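Local coordinates for Tb427.07.360- putative uncharacterized metacyclic invariant surface protein from Trypanosoma brucei (PDB 5VTL), which is of unknown function but, as an invariant surface protein of metacyclic trypanosomes, probably forms an elongated helical part of the parasite's cell coat, at residues K113-D118 with S123-I128; E15-I20 with A106-Y111; R70-E75 with S196-A201; E77-A82 with V189-A194; F150-F155 with I162-M167. All coordinates share one frame; numbering follows the deposited sequence.

Contact 1: residues K113-D118 with S123-I128; sequences KSVAED and STARRI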
# COMPACT_ATOMS: atom_id res chain seq x y z
N LYS A 113 -4.82 -30.60 0.83
CA LYS A 113 -5.84 -31.63 1.01
C LYS A 113 -5.22 -33.02 0.89
O LYS A 113 -5.58 -33.94 1.63
CB LYS A 113 -6.97 -31.46 -0.00
CG LYS A 113 -8.02 -32.57 0.02
CD LYS A 113 -9.23 -32.19 -0.84
CE LYS A 113 -10.46 -33.08 -0.55
NZ LYS A 113 -11.43 -33.10 -1.71
N SER A 114 -4.29 -33.15 -0.05
CA SER A 114 -3.59 -34.42 -0.27
C SER A 114 -2.84 -34.91 0.95
O SER A 114 -2.66 -36.10 1.10
CB SER A 114 -2.61 -34.34 -1.47
OG SER A 114 -1.32 -33.84 -1.06
N VAL A 115 -2.37 -34.00 1.80
CA VAL A 115 -1.69 -34.42 3.03
C VAL A 115 -2.70 -34.66 4.14
O VAL A 115 -2.59 -35.64 4.91
CB VAL A 115 -0.64 -33.37 3.49
CG1 VAL A 115 0.05 -33.84 4.77
CG2 VAL A 115 0.36 -33.11 2.37
N ALA A 116 -3.69 -33.78 4.22
CA ALA A 116 -4.70 -33.86 5.25
C ALA A 116 -5.37 -35.23 5.20
O ALA A 116 -5.60 -35.87 6.22
CB ALA A 116 -5.71 -32.78 5.06
N GLU A 117 -5.61 -35.71 3.97
CA GLU A 117 -6.33 -36.95 3.77
C GLU A 117 -5.43 -38.16 3.53
O GLU A 117 -5.91 -39.24 3.14
CB GLU A 117 -7.30 -36.75 2.59
CG GLU A 117 -8.24 -35.56 2.85
CD GLU A 117 -9.47 -35.49 1.96
OE1 GLU A 117 -9.52 -36.19 0.92
OE2 GLU A 117 -10.37 -34.70 2.31
N ASP A 118 -4.13 -38.02 3.80
CA ASP A 118 -3.19 -39.10 3.57
C ASP A 118 -2.87 -39.79 4.89
O ASP A 118 -2.21 -39.20 5.75
CB ASP A 118 -1.93 -38.56 2.87
CG ASP A 118 -1.02 -39.66 2.35
OD1 ASP A 118 -1.11 -40.79 2.85
OD2 ASP A 118 -0.25 -39.40 1.41
N SER A 123 1.35 -37.20 11.89
CA SER A 123 0.26 -36.56 12.61
C SER A 123 0.24 -35.03 12.48
O SER A 123 -0.78 -34.43 12.12
CB SER A 123 0.30 -36.98 14.09
OG SER A 123 1.56 -36.67 14.69
N THR A 124 1.36 -34.37 12.75
CA THR A 124 1.38 -32.92 12.80
C THR A 124 1.27 -32.32 11.40
O THR A 124 0.65 -31.26 11.21
CB THR A 124 2.64 -32.39 13.52
OG1 THR A 124 2.59 -32.82 14.88
CG2 THR A 124 2.68 -30.85 13.51
N ALA A 125 1.82 -33.04 10.42
CA ALA A 125 1.69 -32.63 9.02
C ALA A 125 0.23 -32.58 8.58
O ALA A 125 -0.22 -31.60 7.98
CB ALA A 125 2.46 -33.54 8.15
N ARG A 126 -0.50 -33.64 8.92
CA ARG A 126 -1.93 -33.69 8.63
C ARG A 126 -2.70 -32.62 9.38
O ARG A 126 -3.63 -32.02 8.85
CB ARG A 126 -2.48 -35.07 8.99
CG ARG A 126 -1.86 -36.21 8.16
CD ARG A 126 -2.58 -37.55 8.47
NE ARG A 126 -3.89 -37.58 7.86
CZ ARG A 126 -4.74 -38.59 7.96
NH1 ARG A 126 -4.41 -39.64 8.70
NH2 ARG A 126 -5.92 -38.54 7.38
N ARG A 127 -2.32 -32.36 10.62
CA ARG A 127 -3.03 -31.38 11.43
C ARG A 127 -2.89 -29.99 10.85
O ARG A 127 -3.84 -29.22 10.74
CB ARG A 127 -2.52 -31.40 12.87
CG ARG A 127 -3.21 -30.40 13.75
CD ARG A 127 -3.01 -30.77 15.23
NE ARG A 127 -1.61 -30.70 15.59
CZ ARG A 127 -0.80 -31.73 15.85
NH1 ARG A 127 -1.19 -32.99 15.82
NH2 ARG A 127 0.46 -31.46 16.15
N ILE A 128 -1.66 -29.65 10.48
CA ILE A 128 -1.40 -28.35 9.90
C ILE A 128 -2.15 -28.22 8.59
O ILE A 128 -2.78 -27.19 8.31
CB ILE A 128 0.11 -28.17 9.69
CG1 ILE A 128 0.81 -28.09 11.04
CG2 ILE A 128 0.42 -26.91 8.83
CD1 ILE A 128 2.34 -28.15 10.89
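Arg-126 reaches across a short helical hairpin, in which helix 105-116 turns back through the six-residue loop 117-122 into helix 123-130, and takes hold of the carbonyl of Ala-116, the last helical residue of the first arm. The closely packed part is built on this arginine. Its CG lies 3.4 Å from Val-115 O, and the chain then bends about CG-CD (chi3 73°), which brings the guanidinium to the carbonyl end of helix 105-116. Here NE and NH2 grip Ala-116 O side-on, each at 2.9 Å. The oxygen lies almost exactly in the guanidinium plane, and the N-H angles of 148° and 145° are moderately bent, as expected when two donors share one acceptor. Asp-118 adds its backbone to this part: its O sits over one face of the guanidinium, 3.1 Å from Arg-126 NE but at too poor an angle for a hydrogen bond. On the inner side, Val-115 CG1 meets Ala-125 CB at 4.2 Å, and Val-115 also packs on Val-7 of helix 4-58.

The other side is looser. Exposed Glu-117 barely meets the second arm, and Asp-118 turns its carboxylate to Ser-120 OG, so the acid and the arginine form no ion pair. The arginine's remaining terminal nitrogen, NH1, makes a weak hydrogen bond to Asn-119 OD1 in the connecting loop.

Contact 2: residues E15-I20 with A106-Y111; sequences EALHGI and APIDDY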
# COMPACT_ATOMS: atom_id res chain seq x y z
N GLU A 15 -2.38 -19.35 2.76
CA GLU A 15 -3.05 -18.32 3.55
C GLU A 15 -2.62 -16.92 3.08
O GLU A 15 -3.40 -15.97 3.12
CB GLU A 15 -2.78 -18.54 5.05
CG GLU A 15 -3.45 -19.84 5.53
CD GLU A 15 -3.27 -20.14 7.00
OE1 GLU A 15 -2.31 -19.63 7.61
OE2 GLU A 15 -4.12 -20.91 7.54
N ALA A 16 -1.39 -16.79 2.61
CA ALA A 16 -0.95 -15.55 1.99
C ALA A 16 -1.79 -15.21 0.76
O ALA A 16 -2.28 -14.09 0.62
CB ALA A 16 0.55 -15.66 1.62
N LEU A 17 -1.96 -16.17 -0.15
CA LEU A 17 -2.69 -15.93 -1.39
C LEU A 17 -4.15 -15.64 -1.08
O LEU A 17 -4.73 -14.76 -1.70
CB LEU A 17 -2.60 -17.14 -2.31
CG LEU A 17 -1.21 -17.45 -2.86
CD1 LEU A 17 -1.19 -18.85 -3.48
CD2 LEU A 17 -0.80 -16.38 -3.85
N HIS A 18 -4.74 -16.36 -0.14
CA HIS A 18 -6.14 -16.08 0.21
C HIS A 18 -6.32 -14.77 0.94
O HIS A 18 -7.43 -14.24 1.02
CB HIS A 18 -6.72 -17.20 1.05
CG HIS A 18 -7.07 -18.41 0.24
ND1 HIS A 18 -6.30 -19.55 0.24
CD2 HIS A 18 -8.09 -18.62 -0.62
CE1 HIS A 18 -6.85 -20.43 -0.58
NE2 HIS A 18 -7.94 -19.90 -1.11
N GLY A 19 -5.24 -14.28 1.52
CA GLY A 19 -5.28 -13.00 2.20
C GLY A 19 -5.22 -11.80 1.29
O GLY A 19 -5.60 -10.71 1.69
N ILE A 20 -4.75 -11.99 0.06
CA ILE A 20 -4.51 -10.89 -0.89
C ILE A 20 -5.74 -9.99 -1.10
O ILE A 20 -5.61 -8.77 -1.07
CB ILE A 20 -4.00 -11.42 -2.26
CG1 ILE A 20 -2.58 -12.02 -2.15
CG2 ILE A 20 -4.04 -10.34 -3.35
CD1 ILE A 20 -1.47 -11.05 -2.04
N ALA A 106 -5.51 -22.94 -6.15
CA ALA A 106 -5.97 -24.33 -6.35
C ALA A 106 -4.86 -25.39 -6.24
O ALA A 106 -5.03 -26.38 -5.53
CB ALA A 106 -6.76 -24.47 -7.68
N PRO A 107 -3.73 -25.21 -6.94
CA PRO A 107 -2.68 -26.25 -6.77
C PRO A 107 -2.14 -26.39 -5.32
O PRO A 107 -1.85 -27.50 -4.88
CB PRO A 107 -1.58 -25.79 -7.72
CG PRO A 107 -2.24 -24.80 -8.67
CD PRO A 107 -3.31 -24.14 -7.87
N ILE A 108 -2.02 -25.28 -4.60
CA ILE A 108 -1.50 -25.32 -3.23
C ILE A 108 -2.53 -25.99 -2.33
O ILE A 108 -2.22 -26.85 -1.51
CB ILE A 108 -1.19 -23.91 -2.69
CG1 ILE A 108 -0.40 -23.11 -3.73
CG2 ILE A 108 -0.44 -23.99 -1.35
CD1 ILE A 108 0.84 -23.73 -4.18
N ASP A 109 -3.78 -25.60 -2.49
CA ASP A 109 -4.81 -26.19 -1.66
C ASP A 109 -5.07 -27.67 -1.98
O ASP A 109 -5.41 -28.45 -1.08
CB ASP A 109 -6.09 -25.36 -1.78
CG ASP A 109 -5.97 -24.00 -1.15
OD1 ASP A 109 -5.09 -23.81 -0.27
OD2 ASP A 109 -6.77 -23.12 -1.53
N ASP A 110 -4.87 -28.08 -3.23
CA ASP A 110 -4.93 -29.50 -3.57
C ASP A 110 -3.83 -30.25 -2.80
O ASP A 110 -4.07 -31.31 -2.23
CB ASP A 110 -4.72 -29.73 -5.08
CG ASP A 110 -6.01 -29.56 -5.89
OD1 ASP A 110 -7.11 -29.29 -5.30
OD2 ASP A 110 -5.93 -29.72 -7.12
N TYR A 111 -2.62 -29.70 -2.82
CA TYR A 111 -1.50 -30.31 -2.09
C TYR A 111 -1.86 -30.45 -0.63
O TYR A 111 -1.65 -31.51 -0.02
CB TYR A 111 -0.21 -29.50 -2.26
CG TYR A 111 0.85 -29.90 -1.25
CD1 TYR A 111 1.60 -31.03 -1.43
CD2 TYR A 111 1.04 -29.17 -0.08
CE1 TYR A 111 2.55 -31.42 -0.51
CE2 TYR A 111 2.00 -29.56 0.86
CZ TYR A 111 2.74 -30.68 0.64
OH TYR A 111 3.69 -31.08 1.57
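Leu-17 and His-18, neighbours on helix 4-58, carry the contact with Ile-108 and Asp-109 of helix 105-116, one apolar pair lying beside one polar pair. Leu-17 comes first. Its CD1 approaches Ile-108 CG1 at 4.3 Å, the end of one leucine branch against the CG1 methylene of the isoleucine. The leucine is buried, packing also on Leu-170 of helix 157-209 and on Thr-105, while Ile-108 leans on Phe-13, so this pair belongs to the seam where the short helix lies against the long ones.

His-18 follows, on the more exposed flank. With CG held beside the backbone N (chi1 -77°), the ring turns ND1 back to its own helix, where it bonds to Ser-14 O. The carboxylate of Asp-109 arrives from the opposite direction, nearly coplanar with the imidazole and only 8° from its plane, so that OD2 meets the ring at its edge. The modelled approach there is implausibly close and its detail doubtful; NE2 to OD2 is 3.5 Å at a poor angle. Asp-109 OD1 is held by Ser-14 OG. One serine thus fixes both partners, through its carbonyl and its hydroxyl, and a charge attraction may add to this if the imidazole is protonated.

Contact 3: residues R70-E75 with S196-A201; sequences RAALKE and SNARKA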
# COMPACT_ATOMS: atom_id res chain seq x y z
N ARG A 70 1.20 31.91 -1.86
CA ARG A 70 0.88 31.50 -3.23
C ARG A 70 1.77 30.37 -3.72
O ARG A 70 1.32 29.48 -4.43
CB ARG A 70 0.97 32.69 -4.17
CG ARG A 70 -0.18 33.67 -4.00
CD ARG A 70 -0.18 34.84 -4.98
NE ARG A 70 -1.44 35.58 -4.81
CZ ARG A 70 -1.60 36.88 -5.03
NH1 ARG A 70 -0.59 37.63 -5.43
NH2 ARG A 70 -2.79 37.43 -4.83
N ALA A 71 3.04 30.43 -3.34
CA ALA A 71 4.01 29.43 -3.75
C ALA A 71 3.69 28.10 -3.07
O ALA A 71 3.79 27.05 -3.68
CB ALA A 71 5.43 29.89 -3.39
N ALA A 72 3.31 28.19 -1.80
CA ALA A 72 2.91 27.03 -1.01
C ALA A 72 1.66 26.41 -1.61
O ALA A 72 1.60 25.20 -1.75
CB ALA A 72 2.68 27.43 0.42
N LEU A 73 0.68 27.23 -1.99
CA LEU A 73 -0.54 26.71 -2.65
C LEU A 73 -0.19 25.96 -3.93
O LEU A 73 -0.69 24.86 -4.19
CB LEU A 73 -1.54 27.83 -2.99
CG LEU A 73 -2.77 27.45 -3.84
CD1 LEU A 73 -3.61 26.35 -3.21
CD2 LEU A 73 -3.66 28.65 -4.04
N LYS A 74 0.69 26.54 -4.73
CA LYS A 74 1.13 25.88 -5.95
C LYS A 74 1.73 24.51 -5.61
O LYS A 74 1.44 23.51 -6.28
CB LYS A 74 2.10 26.77 -6.74
CG LYS A 74 2.54 26.16 -8.07
CD LYS A 74 3.40 27.11 -8.93
CE LYS A 74 4.76 27.23 -8.31
NZ LYS A 74 5.54 25.93 -8.23
N GLU A 75 2.55 24.44 -4.55
CA GLU A 75 3.13 23.16 -4.15
C GLU A 75 2.09 22.14 -3.68
O GLU A 75 2.20 20.95 -3.95
CB GLU A 75 4.16 23.37 -3.04
CG GLU A 75 5.54 23.64 -3.59
CD GLU A 75 6.57 23.82 -2.51
OE1 GLU A 75 7.76 23.58 -2.78
OE2 GLU A 75 6.18 24.22 -1.41
N SER A 196 1.50 23.90 5.92
CA SER A 196 2.16 24.47 7.08
C SER A 196 2.88 25.80 6.72
O SER A 196 2.79 26.78 7.45
CB SER A 196 3.11 23.46 7.69
OG SER A 196 3.83 24.02 8.77
N ASN A 197 3.57 25.83 5.59
CA ASN A 197 4.20 27.07 5.15
C ASN A 197 3.18 28.14 4.80
O ASN A 197 3.37 29.31 5.10
CB ASN A 197 5.11 26.81 3.94
CG ASN A 197 6.41 26.20 4.33
OD1 ASN A 197 7.00 26.56 5.36
ND2 ASN A 197 6.89 25.25 3.51
N ALA A 198 2.10 27.73 4.14
CA ALA A 198 1.07 28.69 3.76
C ALA A 198 0.48 29.31 5.02
O ALA A 198 0.29 30.51 5.08
CB ALA A 198 -0.04 28.02 2.91
N ARG A 199 0.19 28.49 6.01
CA ARG A 199 -0.44 29.00 7.23
C ARG A 199 0.49 29.93 8.00
O ARG A 199 0.07 30.96 8.52
CB ARG A 199 -0.85 27.82 8.11
CG ARG A 199 -1.79 28.22 9.23
CD ARG A 199 -2.16 27.02 10.08
NE ARG A 199 -1.01 26.52 10.83
CZ ARG A 199 -0.47 25.31 10.69
NH1 ARG A 199 -0.97 24.43 9.82
NH2 ARG A 199 0.58 24.98 11.43
N LYS A 200 1.76 29.58 8.05
CA LYS A 200 2.74 30.44 8.70
C LYS A 200 2.87 31.79 8.00
O LYS A 200 3.07 32.81 8.65
CB LYS A 200 4.09 29.74 8.76
CG LYS A 200 4.14 28.57 9.71
CD LYS A 200 5.50 27.87 9.63
CE LYS A 200 5.54 26.52 10.38
NZ LYS A 200 5.43 26.69 11.85
N ALA A 201 2.78 31.79 6.67
CA ALA A 201 2.75 33.04 5.90
C ALA A 201 1.54 33.89 6.24
O ALA A 201 1.67 35.11 6.47
CB ALA A 201 2.77 32.74 4.42
O HOH W 1 6.19 23.34 1.33
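Ala-72 and Ala-198 meet methyl to methyl, and this apolar touch is the heart of the contact. Their CB atoms are 3.7 Å apart, and the CA atoms of the same two residues only 5.4 Å apart, a closeness that side chains as small as alanine permit. Ala-72 CB also lies 3.8 Å from the backbone N of Ala-198 and 4.3 Å from Asn-197 CB, so it rests against the helix surface as well as against another methyl. Behind the seam, Ala-198 packs on Cys-45 and Ala-48, so that helix 4-58 lies against the buried side.

The polar link between the segments lies on one flank and runs through water. Glu-75, extended beyond CB (chi2 -179°), presents OE2 to a water that donates to it at 2.9 Å. The same water accepts from Asn-197 ND2 at 3.0 Å, spanning a gap that the two side chains do not close directly. The other end of the amide, Asn-197 OD1, takes a hydrogen bond from Arg-68 NH2, so both ends of the group are held and its flip is fixed.

Alanines at the close-packed positions of antiparallel helices, with backbones drawn this near, recall the Alacoil type of packing, here within an elongated three-helix bundle.

Contact 4: residues E77-A82 with V189-A194; sequences ESAENA and VAARAA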
# COMPACT_ATOMS: atom_id res chain seq x y z
N GLU A 77 -1.06 22.12 -4.58
CA GLU A 77 -1.83 21.71 -5.76
C GLU A 77 -1.10 20.60 -6.50
O GLU A 77 -1.70 19.59 -6.86
CB GLU A 77 -2.10 22.91 -6.67
CG GLU A 77 -3.12 23.88 -6.07
CD GLU A 77 -3.37 25.12 -6.91
OE1 GLU A 77 -4.54 25.53 -7.02
OE2 GLU A 77 -2.40 25.67 -7.46
N SER A 78 0.22 20.74 -6.67
CA SER A 78 0.98 19.69 -7.32
C SER A 78 0.97 18.38 -6.52
O SER A 78 0.83 17.30 -7.11
CB SER A 78 2.42 20.13 -7.59
OG SER A 78 2.44 21.30 -8.39
N ALA A 79 1.09 18.48 -5.20
CA ALA A 79 1.08 17.30 -4.33
C ALA A 79 -0.28 16.61 -4.34
O ALA A 79 -0.36 15.37 -4.39
CB ALA A 79 1.47 17.69 -2.88
N GLU A 80 -1.34 17.41 -4.31
CA GLU A 80 -2.70 16.86 -4.46
C GLU A 80 -2.87 16.06 -5.75
O GLU A 80 -3.40 14.94 -5.76
CB GLU A 80 -3.74 17.98 -4.41
CG GLU A 80 -5.18 17.48 -4.59
CD GLU A 80 -6.20 18.59 -4.55
OE1 GLU A 80 -7.39 18.30 -4.31
OE2 GLU A 80 -5.81 19.77 -4.74
N ASN A 81 -2.44 16.63 -6.86
CA ASN A 81 -2.54 15.93 -8.12
C ASN A 81 -1.68 14.68 -8.13
O ASN A 81 -2.09 13.64 -8.64
CB ASN A 81 -2.22 16.86 -9.27
CG ASN A 81 -3.33 17.86 -9.52
OD1 ASN A 81 -4.51 17.53 -9.39
ND2 ASN A 81 -2.96 19.09 -9.88
N ALA A 82 -0.48 14.76 -7.55
CA ALA A 82 0.37 13.59 -7.39
C ALA A 82 -0.34 12.49 -6.58
O ALA A 82 -0.30 11.31 -6.95
CB ALA A 82 1.68 13.97 -6.74
N VAL A 189 1.92 13.91 2.63
CA VAL A 189 2.87 14.57 3.51
C VAL A 189 3.36 15.89 2.90
O VAL A 189 3.48 16.89 3.58
CB VAL A 189 4.08 13.66 3.77
CG1 VAL A 189 5.17 14.40 4.54
CG2 VAL A 189 3.65 12.42 4.53
N ALA A 190 3.65 15.87 1.60
CA ALA A 190 4.07 17.06 0.86
C ALA A 190 3.00 18.14 0.86
O ALA A 190 3.31 19.31 1.04
CB ALA A 190 4.44 16.68 -0.58
N ALA A 191 1.74 17.75 0.65
CA ALA A 191 0.63 18.70 0.66
C ALA A 191 0.52 19.37 2.03
O ALA A 191 0.31 20.58 2.12
CB ALA A 191 -0.68 18.01 0.29
N ARG A 192 0.64 18.57 3.08
CA ARG A 192 0.50 19.10 4.44
C ARG A 192 1.71 19.98 4.77
O ARG A 192 1.59 20.97 5.49
CB ARG A 192 0.34 17.95 5.44
CG ARG A 192 -1.02 17.27 5.41
CD ARG A 192 -2.06 18.18 6.01
NE ARG A 192 -3.40 17.60 6.12
CZ ARG A 192 -4.49 18.31 6.40
NH1 ARG A 192 -4.40 19.64 6.58
NH2 ARG A 192 -5.66 17.71 6.50
N ALA A 193 2.88 19.66 4.22
CA ALA A 193 4.06 20.51 4.45
C ALA A 193 3.89 21.87 3.78
O ALA A 193 4.27 22.90 4.36
CB ALA A 193 5.34 19.83 3.97
N ALA A 194 3.31 21.87 2.59
CA ALA A 194 2.95 23.14 1.94
C ALA A 194 1.95 23.93 2.75
O ALA A 194 2.06 25.14 2.87
CB ALA A 194 2.40 22.88 0.53
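Ala-79 sets its methyl between Ala-190 and Ala-191, and the van der Waals contacts of this one carbon make up the meeting of the two segments. Its CB is 3.9 Å from Ala-190 CB and 3.8 Å from Ala-191 CB. Closer still is the backbone: Ala-79 CB stands 3.5 Å from Ala-191 N, so the methyl presses on the main chain of the facing helix as well as on its side chains. The CA atoms of Ala-79 and Ala-191 are accordingly just 5.2 Å apart.

Helices 63-102 and 157-209 run antiparallel here, and with helix 4-58 they form the long three-helix bundle of the protein; Ala-191 also packs on Ala-41 of that third helix. Ala-190 lies at the solvent-facing margin of the seam, whereas Ala-79 and Ala-191 are buried.

The charged groups are paired away from this seam, mostly with helix 4-58. Glu-80, fully extended with chi1 179° and chi2 -180°, carries its carboxylate to Arg-42 NE, a salt bridge through OE2, while OE1 bonds to Ser-39 OG. From the other helix, Arg-192 NH2 forms a salt bridge with Asp-37 OD1, and its NH1 pairs with Glu-195 OE1 one turn further along the same helix.

Contact 5: residues F150-F155 with I162-M167; sequences FGCEFF and ILTDGM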
# COMPACT_ATOMS: atom_id res chain seq x y z
N PHE A 150 10.41 -20.19 1.56
CA PHE A 150 10.19 -21.40 2.34
C PHE A 150 9.94 -22.55 1.39
O PHE A 150 10.41 -23.67 1.62
CB PHE A 150 9.00 -21.25 3.30
CG PHE A 150 9.31 -20.50 4.56
CD1 PHE A 150 10.42 -20.80 5.35
CD2 PHE A 150 8.47 -19.49 4.98
CE1 PHE A 150 10.67 -20.13 6.52
CE2 PHE A 150 8.72 -18.81 6.17
CZ PHE A 150 9.81 -19.12 6.94
N GLY A 151 9.19 -22.29 0.32
CA GLY A 151 8.94 -23.32 -0.66
C GLY A 151 10.25 -23.82 -1.24
O GLY A 151 10.47 -25.01 -1.41
N CYS A 152 11.14 -22.89 -1.55
CA CYS A 152 12.42 -23.25 -2.14
C CYS A 152 13.34 -23.95 -1.12
O CYS A 152 14.13 -24.82 -1.49
CB CYS A 152 13.07 -22.00 -2.73
SG CYS A 152 12.35 -21.56 -4.32
N GLU A 153 13.22 -23.60 0.16
CA GLU A 153 14.05 -24.23 1.19
C GLU A 153 13.70 -25.72 1.36
O GLU A 153 14.59 -26.57 1.57
CB GLU A 153 13.91 -23.48 2.52
CG GLU A 153 14.73 -24.08 3.67
CD GLU A 153 14.63 -23.29 4.95
OE1 GLU A 153 13.90 -22.28 5.01
OE2 GLU A 153 15.29 -23.70 5.92
N PHE A 154 12.41 -26.04 1.28
CA PHE A 154 11.96 -27.38 1.64
C PHE A 154 11.60 -28.33 0.50
O PHE A 154 11.81 -29.53 0.62
CB PHE A 154 10.84 -27.30 2.69
CG PHE A 154 11.31 -26.71 3.99
CD1 PHE A 154 12.22 -27.41 4.78
CD2 PHE A 154 10.90 -25.46 4.40
CE1 PHE A 154 12.67 -26.87 5.95
CE2 PHE A 154 11.37 -24.91 5.58
CZ PHE A 154 12.26 -25.62 6.35
N PHE A 155 11.07 -27.80 -0.60
CA PHE A 155 10.68 -28.63 -1.72
C PHE A 155 11.89 -28.77 -2.63
O PHE A 155 12.88 -28.03 -2.49
CB PHE A 155 9.47 -28.05 -2.44
CG PHE A 155 8.17 -28.19 -1.63
CD1 PHE A 155 7.85 -27.27 -0.66
CD2 PHE A 155 7.34 -29.27 -1.82
CE1 PHE A 155 6.70 -27.42 0.10
CE2 PHE A 155 6.19 -29.42 -1.09
CZ PHE A 155 5.86 -28.50 -0.14
N ILE A 162 9.40 -23.77 -10.36
CA ILE A 162 8.03 -23.50 -10.78
C ILE A 162 7.43 -22.42 -9.89
O ILE A 162 6.72 -21.54 -10.35
CB ILE A 162 7.18 -24.76 -10.72
CG1 ILE A 162 7.60 -25.74 -11.82
CG2 ILE A 162 5.70 -24.41 -10.88
CD1 ILE A 162 7.01 -27.09 -11.67
N LEU A 163 7.75 -22.49 -8.61
CA LEU A 163 7.21 -21.55 -7.65
C LEU A 163 7.78 -20.16 -7.90
O LEU A 163 7.05 -19.17 -7.91
CB LEU A 163 7.58 -22.03 -6.26
CG LEU A 163 7.14 -21.18 -5.10
CD1 LEU A 163 5.62 -21.13 -5.08
CD2 LEU A 163 7.70 -21.85 -3.87
N THR A 164 9.09 -20.09 -8.14
CA THR A 164 9.77 -18.81 -8.33
C THR A 164 9.33 -18.16 -9.65
O THR A 164 8.83 -17.03 -9.65
CB THR A 164 11.29 -19.00 -8.32
OG1 THR A 164 11.67 -19.55 -7.06
CG2 THR A 164 12.01 -17.67 -8.55
N ASP A 165 9.49 -18.88 -10.75
CA ASP A 165 9.10 -18.38 -12.08
C ASP A 165 7.63 -17.96 -12.04
O ASP A 165 7.26 -16.90 -12.54
CB ASP A 165 9.26 -19.47 -13.16
CG ASP A 165 10.71 -19.82 -13.48
OD1 ASP A 165 11.66 -19.16 -12.99
OD2 ASP A 165 10.89 -20.78 -14.25
N GLY A 166 6.81 -18.80 -11.43
CA GLY A 166 5.37 -18.61 -11.44
C GLY A 166 4.86 -17.48 -10.56
O GLY A 166 3.79 -16.93 -10.83
N MET A 167 5.59 -17.14 -9.51
CA MET A 167 5.17 -16.05 -8.61
C MET A 167 5.67 -14.67 -9.00
O MET A 167 5.30 -13.69 -8.37
CB MET A 167 5.65 -16.35 -7.19
CG MET A 167 4.76 -17.35 -6.50
SD MET A 167 3.17 -16.59 -6.14
CE MET A 167 3.66 -15.38 -4.91
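Gly-151 and Leu-163 touch in a contact whose flat groups all stand aside from it. The ring of Phe-154 has Glu-153 CG over the centre of one face, 3.9 Å above its plane. The ring of Phe-155 has Gly-151 O at its edge, in plane, and also meets His-6 of helix 4-58 edge-to-face. The frame is a disulfide-pinned helical hairpin: helix 141-154 ends, the chain turns sharply, and helix 157-209 sets off in nearly the reverse direction, at 161° to it, with 10.1 Å between the axes of the two short segments.

Leu-163 bridges that distance. CG stands anti to the backbone N (chi1 179°), and the branch CD2 reaches Gly-151 CA at 3.7 Å, coming down on bare main chain because the glycine has no side chain in the way. The same leucine packs on Phe-13 of helix 4-58, so the apolar side of the hairpin faces the long helix.

Beside this lies the sulfur. Cys-152 is bonded to Cys-160, which ties the end of the first helix to the first turn of the second across the bend. Thr-164, one helical turn beyond Cys-160, uses its hydroxyl for a hydrogen bond to Cys-160 O. That same OG1, set beside its own backbone N (chi1 -60°), also lies 3.5 Å from Cys-152 SG.

How the contacts relate
Contacts 3 and 4 are neighbouring parts of one buried seam between helices 63-102 and 157-209. Their central alanines recur at seven-residue spacing on both helices, and they join where Ala-194 CB packs 3.3 Å from Ala-72 O. Contacts 1, 2 and 5 gather on the other side of the chain's centre, where shorter helices join the bundle; all three are partly buried, and their chemistry is more mixed: an arginine on a helix-end carbonyl, a histidine beside a carboxylate, a leucine on a bare glycine beside a disulfide sulfur. Contacts 1 and 2 share helix 105-116, and contact 2 meets contact 5 where Tyr-111 OH packs on Phe-155 CZ. Helix 157-209 links contact 5 with the distant alanine seam.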